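Local coordinates for protein mitochondrial association factor 1 (Toxoplasma gondii, PDB 6BXS) that is of unknown biochemical function but has a macro-domain fold and belongs to a parasite family linked to association with host mitochondria, at residues F24-R29 against F256-S261; R118-S123 against F148-K153. One frame throughout, in Å; residues are numbered along the deposited sequence.

Interaction 1. Residues F24-R29 against F256-S261; sequences FGPSGR and FMYEPS. With SO4 (sulfate ion), chain E.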
ATOM      1  N   PHE A  24      -3.046 -14.888   0.713  1.00 21.97           N
ATOM      2  CA  PHE A  24      -1.920 -15.747   1.052  1.00 26.23           C
ATOM      3  C   PHE A  24      -2.117 -16.381   2.420  1.00 23.57           C
ATOM      4  O   PHE A  24      -2.569 -15.725   3.360  1.00 25.75           O
ATOM      5  CB  PHE A  24      -0.607 -14.962   1.025  1.00 28.63           C
ATOM      6  CG  PHE A  24      -0.127 -14.631  -0.358  1.00 24.82           C
ATOM      7  CD1 PHE A  24       0.460 -15.602  -1.153  1.00 24.56           C
ATOM      8  CD2 PHE A  24      -0.255 -13.347  -0.858  1.00 23.72           C
ATOM      9  CE1 PHE A  24       0.906 -15.300  -2.423  1.00 21.93           C
ATOM     10  CE2 PHE A  24       0.189 -13.038  -2.128  1.00 22.35           C
ATOM     11  CZ  PHE A  24       0.771 -14.015  -2.912  1.00 21.70           C
ATOM     12  N   GLY A  25      -1.788 -17.664   2.518  1.00 28.65           N
ATOM     13  CA  GLY A  25      -1.857 -18.379   3.778  1.00 28.28           C
ATOM     14  C   GLY A  25      -0.579 -18.150   4.555  1.00 28.51           C
ATOM     15  O   GLY A  25       0.281 -17.389   4.112  1.00 28.15           O
ATOM     16  N   PRO A  26      -0.435 -18.819   5.709  1.00 28.80           N
ATOM     17  CA  PRO A  26       0.739 -18.588   6.556  1.00 35.23           C
ATOM     18  C   PRO A  26       2.026 -19.065   5.896  1.00 34.47           C
ATOM     19  O   PRO A  26       2.054 -20.163   5.344  1.00 33.01           O
ATOM     20  CB  PRO A  26       0.449 -19.413   7.820  1.00 36.94           C
ATOM     21  CG  PRO A  26      -0.912 -20.013   7.643  1.00 34.29           C
ATOM     22  CD  PRO A  26      -1.268 -19.929   6.199  1.00 31.81           C
ATOM     23  N   SER A  27       3.071 -18.245   5.945  1.00 31.69           N
ATOM     24  CA  SER A  27       4.386 -18.655   5.467  1.00 36.17           C
ATOM     25  C   SER A  27       5.191 -19.250   6.618  1.00 34.83           C
ATOM     26  O   SER A  27       4.679 -19.402   7.726  1.00 34.02           O
ATOM     27  CB  SER A  27       5.129 -17.469   4.856  1.00 35.53           C
ATOM     28  OG  SER A  27       5.362 -16.466   5.830  1.00 39.74           O
ATOM     29  N   GLY A  28       6.451 -19.579   6.353  1.00 42.90           N
ATOM     30  CA  GLY A  28       7.317 -20.155   7.365  1.00 42.24           C
ATOM     31  C   GLY A  28       7.767 -19.152   8.413  1.00 48.71           C
ATOM     32  O   GLY A  28       8.213 -19.534   9.495  1.00 45.78           O
ATOM     33  N   ARG A  29       7.644 -17.866   8.099  1.00 42.35           N
ATOM     34  CA  ARG A  29       8.153 -16.810   8.973  1.00 46.77           C
ATOM     35  C   ARG A  29       7.236 -16.576  10.171  1.00 47.32           C
ATOM     36  O   ARG A  29       6.143 -17.139  10.247  1.00 43.84           O
ATOM     37  CB  ARG A  29       8.321 -15.505   8.192  1.00 54.51           C
ATOM     38  CG  ARG A  29       9.035 -15.660   6.862  1.00 67.09           C
ATOM     39  CD  ARG A  29       9.094 -14.342   6.120  1.00 58.05           C
ATOM     40  NE  ARG A  29       9.692 -14.485   4.797  1.00 56.02           N
ATOM     41  CZ  ARG A  29       9.981 -13.467   3.993  1.00 62.94           C
ATOM     42  NH1 ARG A  29       9.733 -12.223   4.377  1.00 54.50           N
ATOM     43  NH2 ARG A  29      10.521 -13.693   2.804  1.00 67.09           N
ATOM     44  N   PHE A 256      -3.802 -10.117  -0.886  1.00 22.42           N
ATOM     45  CA  PHE A 256      -3.734  -9.753   0.524  1.00 24.64           C
ATOM     46  C   PHE A 256      -2.725 -10.614   1.269  1.00 27.21           C
ATOM     47  O   PHE A 256      -2.763 -11.843   1.197  1.00 24.53           O
ATOM     48  CB  PHE A 256      -5.110  -9.870   1.178  1.00 25.09           C
ATOM     49  CG  PHE A 256      -6.043  -8.752   0.819  1.00 28.98           C
ATOM     50  CD1 PHE A 256      -6.003  -7.555   1.511  1.00 27.28           C
ATOM     51  CD2 PHE A 256      -6.955  -8.894  -0.213  1.00 25.62           C
ATOM     52  CE1 PHE A 256      -6.856  -6.519   1.182  1.00 30.64           C
ATOM     53  CE2 PHE A 256      -7.810  -7.861  -0.545  1.00 28.36           C
ATOM     54  CZ  PHE A 256      -7.760  -6.673   0.153  1.00 26.72           C
ATOM     55  N   MET A 257      -1.824  -9.952   1.985  1.00 28.80           N
ATOM     56  CA  MET A 257      -0.812 -10.633   2.779  1.00 26.21           C
ATOM     57  C   MET A 257      -1.458 -11.289   3.992  1.00 25.17           C
ATOM     58  O   MET A 257      -2.619 -11.020   4.304  1.00 27.11           O
ATOM     59  CB  MET A 257       0.272  -9.649   3.215  1.00 24.46           C
ATOM     60  CG  MET A 257       0.942  -8.931   2.054  1.00 22.90           C
ATOM     61  SD  MET A 257       1.965  -7.544   2.571  1.00 26.33           S
ATOM     62  CE  MET A 257       3.218  -8.388   3.534  1.00 32.93           C
ATOM     63  N   TYR A 258      -0.701 -12.136   4.680  1.00 23.85           N
ATOM     64  CA  TYR A 258      -1.257 -12.941   5.759  1.00 28.17           C
ATOM     65  C   TYR A 258      -1.025 -12.338   7.137  1.00 29.71           C
ATOM     66  O   TYR A 258       0.047 -11.811   7.428  1.00 27.32           O
ATOM     67  CB  TYR A 258      -0.663 -14.348   5.729  1.00 29.77           C
ATOM     68  CG  TYR A 258      -1.216 -15.252   6.808  1.00 29.85           C
ATOM     69  CD1 TYR A 258      -2.419 -15.922   6.629  1.00 31.62           C
ATOM     70  CD2 TYR A 258      -0.542 -15.427   8.010  1.00 35.01           C
ATOM     71  CE1 TYR A 258      -2.931 -16.748   7.614  1.00 34.08           C
ATOM     72  CE2 TYR A 258      -1.046 -16.249   9.001  1.00 34.97           C
ATOM     73  CZ  TYR A 258      -2.241 -16.907   8.797  1.00 37.10           C
ATOM     74  OH  TYR A 258      -2.747 -17.728   9.780  1.00 40.32           O
ATOM     75  N   GLU A 259      -2.055 -12.418   7.973  1.00 30.97           N
ATOM     76  CA  GLU A 259      -1.911 -12.215   9.407  1.00 33.45           C
ATOM     77  C   GLU A 259      -2.780 -13.262  10.110  1.00 34.70           C
ATOM     78  O   GLU A 259      -3.832 -13.641   9.588  1.00 29.55           O
ATOM     79  CB  GLU A 259      -2.290 -10.785   9.811  1.00 35.23           C
ATOM     80  CG  GLU A 259      -3.607 -10.264   9.244  1.00 33.96           C
ATOM     81  CD  GLU A 259      -4.820 -10.662  10.065  1.00 33.83           C
ATOM     82  OE1 GLU A 259      -4.675 -10.930  11.277  1.00 35.01           O
ATOM     83  OE2 GLU A 259      -5.927 -10.696   9.491  1.00 32.32           O
ATOM     84  N   PRO A 260      -2.331 -13.747  11.283  1.00 33.80           N
ATOM     85  CA  PRO A 260      -2.911 -14.937  11.927  1.00 29.95           C
ATOM     86  C   PRO A 260      -4.441 -14.991  12.041  1.00 29.70           C
ATOM     87  O   PRO A 260      -4.986 -16.095  12.028  1.00 36.02           O
ATOM     88  CB  PRO A 260      -2.285 -14.900  13.324  1.00 34.13           C
ATOM     89  CG  PRO A 260      -0.967 -14.266  13.110  1.00 36.02           C
ATOM     90  CD  PRO A 260      -1.182 -13.225  12.050  1.00 35.11           C
ATOM     91  N   SER A 261      -5.120 -13.851  12.146  1.00 28.95           N
ATOM     92  CA  SER A 261      -6.574 -13.851  12.335  1.00 33.07           C
ATOM     93  C   SER A 261      -7.351 -13.905  11.016  1.00 28.49           C
ATOM     94  O   SER A 261      -8.582 -13.978  11.023  1.00 26.19           O
ATOM     95  CB  SER A 261      -7.010 -12.616  13.129  1.00 32.24           C
ATOM     96  OG  SER A 261      -6.910 -11.439  12.348  1.00 34.82           O
TER
HETATM   97  S   SO4 E 502      11.193 -10.153   1.082  1.00 42.51           S
HETATM   98  O1  SO4 E 502      12.297  -9.211   1.249  1.00 38.80           O
HETATM   99  O2  SO4 E 502      10.182  -9.898   2.104  1.00 29.60           O
HETATM  100  O3  SO4 E 502      11.685 -11.522   1.218  1.00 40.01           O
HETATM  101  O4  SO4 E 502      10.605  -9.981  -0.244  1.00 33.59           O
HETATM  102  O   HOH W   1      -4.600 -13.295   3.624  1.00 23.82           O

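Interaction 2. Residues R118-S123 against F148-K153; sequences RVFARS and FLHILK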
ATOM      1  N   ARG A 118      19.609   7.594  -4.746  1.00 23.91           N
ATOM      2  CA  ARG A 118      20.227   6.318  -5.095  1.00 34.10           C
ATOM      3  C   ARG A 118      19.227   5.179  -4.914  1.00 31.94           C
ATOM      4  O   ARG A 118      19.502   4.035  -5.282  1.00 33.77           O
ATOM      5  CB  ARG A 118      21.469   6.056  -4.238  1.00 46.10           C
ATOM      6  CG  ARG A 118      22.359   7.268  -4.006  1.00 43.93           C
ATOM      7  CD  ARG A 118      23.832   6.899  -4.113  1.00 69.99           C
ATOM      8  NE  ARG A 118      24.705   7.884  -3.473  1.00 92.52           N
ATOM      9  CZ  ARG A 118      25.277   7.738  -2.277  1.00 85.71           C
ATOM     10  NH1 ARG A 118      25.088   6.637  -1.557  1.00 69.80           N
ATOM     11  NH2 ARG A 118      26.050   8.702  -1.797  1.00 83.39           N
ATOM     12  N   VAL A 119      18.069   5.502  -4.343  1.00 33.89           N
ATOM     13  CA  VAL A 119      17.056   4.505  -4.013  1.00 27.24           C
ATOM     14  C   VAL A 119      15.884   4.555  -4.987  1.00 27.40           C
ATOM     15  O   VAL A 119      15.476   3.531  -5.536  1.00 24.15           O
ATOM     16  CB  VAL A 119      16.528   4.710  -2.577  1.00 26.85           C
ATOM     17  CG1 VAL A 119      15.378   3.757  -2.277  1.00 25.77           C
ATOM     18  CG2 VAL A 119      17.655   4.524  -1.565  1.00 30.21           C
ATOM     19  N   PHE A 120      15.345   5.755  -5.189  1.00 24.43           N
ATOM     20  CA  PHE A 120      14.143   5.940  -5.995  1.00 28.39           C
ATOM     21  C   PHE A 120      14.459   6.508  -7.372  1.00 28.34           C
ATOM     22  O   PHE A 120      15.135   7.528  -7.488  1.00 22.52           O
ATOM     23  CB  PHE A 120      13.165   6.861  -5.266  1.00 27.18           C
ATOM     24  CG  PHE A 120      12.843   6.414  -3.870  1.00 26.57           C
ATOM     25  CD1 PHE A 120      12.000   5.339  -3.653  1.00 26.82           C
ATOM     26  CD2 PHE A 120      13.382   7.069  -2.774  1.00 29.20           C
ATOM     27  CE1 PHE A 120      11.700   4.922  -2.372  1.00 28.34           C
ATOM     28  CE2 PHE A 120      13.085   6.657  -1.490  1.00 29.43           C
ATOM     29  CZ  PHE A 120      12.244   5.582  -1.289  1.00 26.96           C
ATOM     30  N   ALA A 121      13.961   5.841  -8.409  1.00 25.27           N
ATOM     31  CA  ALA A 121      14.123   6.303  -9.786  1.00 24.26           C
ATOM     32  C   ALA A 121      13.113   7.397 -10.114  1.00 24.33           C
ATOM     33  O   ALA A 121      13.439   8.389 -10.766  1.00 25.47           O
ATOM     34  CB  ALA A 121      13.970   5.144 -10.754  1.00 27.92           C
ATOM     35  N   ARG A 122      11.877   7.193  -9.671  1.00 22.80           N
ATOM     36  CA  ARG A 122      10.817   8.170  -9.869  1.00 22.53           C
ATOM     37  C   ARG A 122       9.761   7.986  -8.791  1.00 20.01           C
ATOM     38  O   ARG A 122       9.520   6.865  -8.341  1.00 20.96           O
ATOM     39  CB  ARG A 122      10.205   8.030 -11.260  1.00 24.78           C
ATOM     40  CG  ARG A 122       9.473   9.273 -11.731  1.00 26.01           C
ATOM     41  CD  ARG A 122       9.534   9.409 -13.234  1.00 34.31           C
ATOM     42  NE  ARG A 122       9.086  10.729 -13.680  1.00 39.78           N
ATOM     43  CZ  ARG A 122       9.868  11.675 -14.200  1.00 33.54           C
ATOM     44  NH1 ARG A 122      11.170  11.477 -14.372  1.00 32.80           N
ATOM     45  NH2 ARG A 122       9.334  12.834 -14.563  1.00 35.57           N
ATOM     46  N   SER A 123       9.140   9.086  -8.375  1.00 21.52           N
ATOM     47  CA  SER A 123       8.214   9.063  -7.247  1.00 20.85           C
ATOM     48  C   SER A 123       6.915   9.785  -7.565  1.00 19.67           C
ATOM     49  O   SER A 123       6.918  10.873  -8.143  1.00 22.95           O
ATOM     50  CB  SER A 123       8.868   9.688  -6.015  1.00 23.15           C
ATOM     51  OG  SER A 123      10.056   8.998  -5.674  1.00 26.24           O
ATOM     52  N   PHE A 148       1.599   7.015  -1.986  1.00 18.19           N
ATOM     53  CA  PHE A 148       2.771   7.247  -2.815  1.00 16.24           C
ATOM     54  C   PHE A 148       3.098   6.004  -3.636  1.00 20.12           C
ATOM     55  O   PHE A 148       2.828   4.882  -3.211  1.00 23.20           O
ATOM     56  CB  PHE A 148       3.965   7.640  -1.943  1.00 19.62           C
ATOM     57  CG  PHE A 148       3.664   8.751  -0.977  1.00 16.84           C
ATOM     58  CD1 PHE A 148       3.202   8.468   0.297  1.00 19.18           C
ATOM     59  CD2 PHE A 148       3.832  10.073  -1.346  1.00 20.63           C
ATOM     60  CE1 PHE A 148       2.916   9.484   1.185  1.00 20.73           C
ATOM     61  CE2 PHE A 148       3.548  11.096  -0.461  1.00 20.56           C
ATOM     62  CZ  PHE A 148       3.090  10.802   0.806  1.00 23.74           C
ATOM     63  N   LEU A 149       3.668   6.220  -4.817  1.00 18.49           N
ATOM     64  CA  LEU A 149       4.117   5.138  -5.682  1.00 22.87           C
ATOM     65  C   LEU A 149       5.538   5.442  -6.145  1.00 20.48           C
ATOM     66  O   LEU A 149       5.804   6.523  -6.670  1.00 22.58           O
ATOM     67  CB  LEU A 149       3.173   4.970  -6.876  1.00 18.37           C
ATOM     68  CG  LEU A 149       3.314   3.702  -7.725  1.00 23.73           C
ATOM     69  CD1 LEU A 149       2.013   3.421  -8.467  1.00 20.81           C
ATOM     70  CD2 LEU A 149       4.466   3.815  -8.715  1.00 25.20           C
ATOM     71  N   HIS A 150       6.446   4.490  -5.949  1.00 22.53           N
ATOM     72  CA  HIS A 150       7.855   4.686  -6.281  1.00 23.42           C
ATOM     73  C   HIS A 150       8.364   3.630  -7.253  1.00 23.24           C
ATOM     74  O   HIS A 150       8.157   2.435  -7.048  1.00 21.43           O
ATOM     75  CB  HIS A 150       8.723   4.651  -5.019  1.00 21.90           C
ATOM     76  CG  HIS A 150       8.313   5.631  -3.965  1.00 22.41           C
ATOM     77  ND1 HIS A 150       8.628   6.971  -4.032  1.00 22.39           N
ATOM     78  CD2 HIS A 150       7.633   5.460  -2.807  1.00 22.85           C
ATOM     79  CE1 HIS A 150       8.147   7.587  -2.965  1.00 22.78           C
ATOM     80  NE2 HIS A 150       7.540   6.692  -2.207  1.00 24.72           N
ATOM     81  N   ILE A 151       9.032   4.082  -8.307  1.00 21.15           N
ATOM     82  CA  ILE A 151       9.833   3.196  -9.138  1.00 21.49           C
ATOM     83  C   ILE A 151      11.230   3.135  -8.536  1.00 25.68           C
ATOM     84  O   ILE A 151      11.937   4.138  -8.497  1.00 22.36           O
ATOM     85  CB  ILE A 151       9.911   3.672 -10.600  1.00 24.60           C
ATOM     86  CG1 ILE A 151       8.504   3.856 -11.172  1.00 26.54           C
ATOM     87  CG2 ILE A 151      10.712   2.675 -11.433  1.00 28.62           C
ATOM     88  CD1 ILE A 151       8.474   4.365 -12.599  1.00 27.39           C
ATOM     89  N   LEU A 152      11.619   1.957  -8.061  1.00 26.46           N
ATOM     90  CA  LEU A 152      12.912   1.780  -7.411  1.00 26.59           C
ATOM     91  C   LEU A 152      14.034   1.657  -8.433  1.00 28.75           C
ATOM     92  O   LEU A 152      13.829   1.146  -9.534  1.00 25.58           O
ATOM     93  CB  LEU A 152      12.887   0.542  -6.514  1.00 25.21           C
ATOM     94  CG  LEU A 152      11.879   0.556  -5.364  1.00 27.68           C
ATOM     95  CD1 LEU A 152      11.852  -0.801  -4.679  1.00 31.70           C
ATOM     96  CD2 LEU A 152      12.206   1.653  -4.361  1.00 27.92           C
ATOM     97  N   LYS A 153      15.222   2.127  -8.064  1.00 27.99           N
ATOM     98  CA  LYS A 153      16.390   1.957  -8.919  1.00 27.94           C
ATOM     99  C   LYS A 153      16.772   0.479  -8.933  1.00 28.05           C
ATOM    100  O   LYS A 153      16.452  -0.251  -7.993  1.00 27.70           O
ATOM    101  CB  LYS A 153      17.563   2.814  -8.437  1.00 30.79           C
ATOM    102  CG  LYS A 153      17.264   4.305  -8.361  1.00 33.04           C
ATOM    103  CD  LYS A 153      18.544   5.120  -8.270  1.00 36.58           C
ATOM    104  CE  LYS A 153      18.919   5.722  -9.616  1.00 42.95           C
ATOM    105  NZ  LYS A 153      18.141   6.956  -9.906  1.00 39.47           N
TER

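Interaction 1. Residues F24-R29 against F256-S261
Phe-24 and Phe-256 close the C-terminal ends of two neighbouring parallel strands, 19-24 and 253-256, in the central mixed sheet of a macro-domain fold. The last rung is the bond from Phe-24 N to Phe-256 O, at 3.1 Å. The donor sits nearly in line with the C=O bond. Beyond it both segments become loops, and Tyr-258 takes over the contact. Its CG is anti to the backbone N (chi1 -179°), on the side of the loop after Phe-24. Tyr-258 CD1 meets Phe-24 O at 3.3 Å, the oxygen lying at the ring edge. One ring face is covered by Pro-26. The proline N stands 3.6 Å above the plane over the ring centre, and Pro-26 CB makes a CH-pi contact. Further out, Pro-26 CG lies 3.6 Å from Tyr-258 CZ. A water lies within hydrogen-bonding distance of Phe-24 O and Met-257 O, though it has more acceptors than protons. Tyr-258 N bonds to Thr-34 OG1, a second tie to the loop that holds Pro-26. With other residues, Arg-29 binds a sulfate, probably from the crystallisation liquor. One direct backbone bond thus joins the segments, and beyond it the contact rests largely on apolar packing of Pro-26 against the Tyr-258 face.

Interaction 2. Residues R118-S123 against F148-K153
Ala-121 and Arg-122 both face Ile-151 across two antiparallel strands, 120-126 and 147-152, forming a classic beta bulge in the mixed sheet of the macro-domain fold. Ile-151 O accepts from both: Ala-121 N lies 2.6 Å from it and Arg-122 N 3.3 Å. The Ala-121 donor is nearly in line with the carbonyl, while Arg-122 N approaches in its plane, on a lone pair. The return bond runs from Ile-151 N to Arg-122 O. Before the bulge, Lys-153 N donates to Val-119 O at 2.9 Å in an almost straight bond (179° at the hydrogen). The lysine chain then bends at chi3 and chi4. Its CD packs on Arg-118 O, and its NZ bonds to Gly-114 O.

On the face carrying Ser-123 and His-150, the Phe-120 ring crosses the imidazole obliquely, with the planes at 39°. Phe-120 CE1 sits over one imidazole face, offset toward the rim. Beside it, Leu-152 CD2 reaches Phe-120 CD1 at 3.8 Å, the two side chains pointing the same way. Val-119 CG1 covers one face of the phenyl ring, over its centre.

The second shell fixes the polar groups. Gln-94 OE1, from helix 83-103, bonds to His-150 NE2. Ser-113 OG bonds to Ser-123 OG, and Glu-110 forms a salt bridge with Arg-122 NE. Both imidazole nitrogens are engaged: the second hydrogen bond, in the ring plane at its edge, joins Ser-123 OG and His-150 ND1 at 3.0 Å, and either may be the donor.

How the interactions relate
Both contacts belong to one mixed sheet, but to different parts of it. Interaction 1 joins parallel strands 19-24 and 253-256 where they run out into loops. Interaction 2 joins antiparallel strands 120-126 and 147-152. Strands 213-216, 45-50 and 166-170 lie between the two pairs. The centres are 27 Å apart and the nearest atoms about 14 Å apart, so the contacts do not touch. Along the chain, interaction 2 is nested inside the loop closed by interaction 1. The sulfate belongs to the interaction 1 side through Arg-29. Its other partners are Leu-36, Tyr-37, Thr-69 and His-159, none of them in either contact.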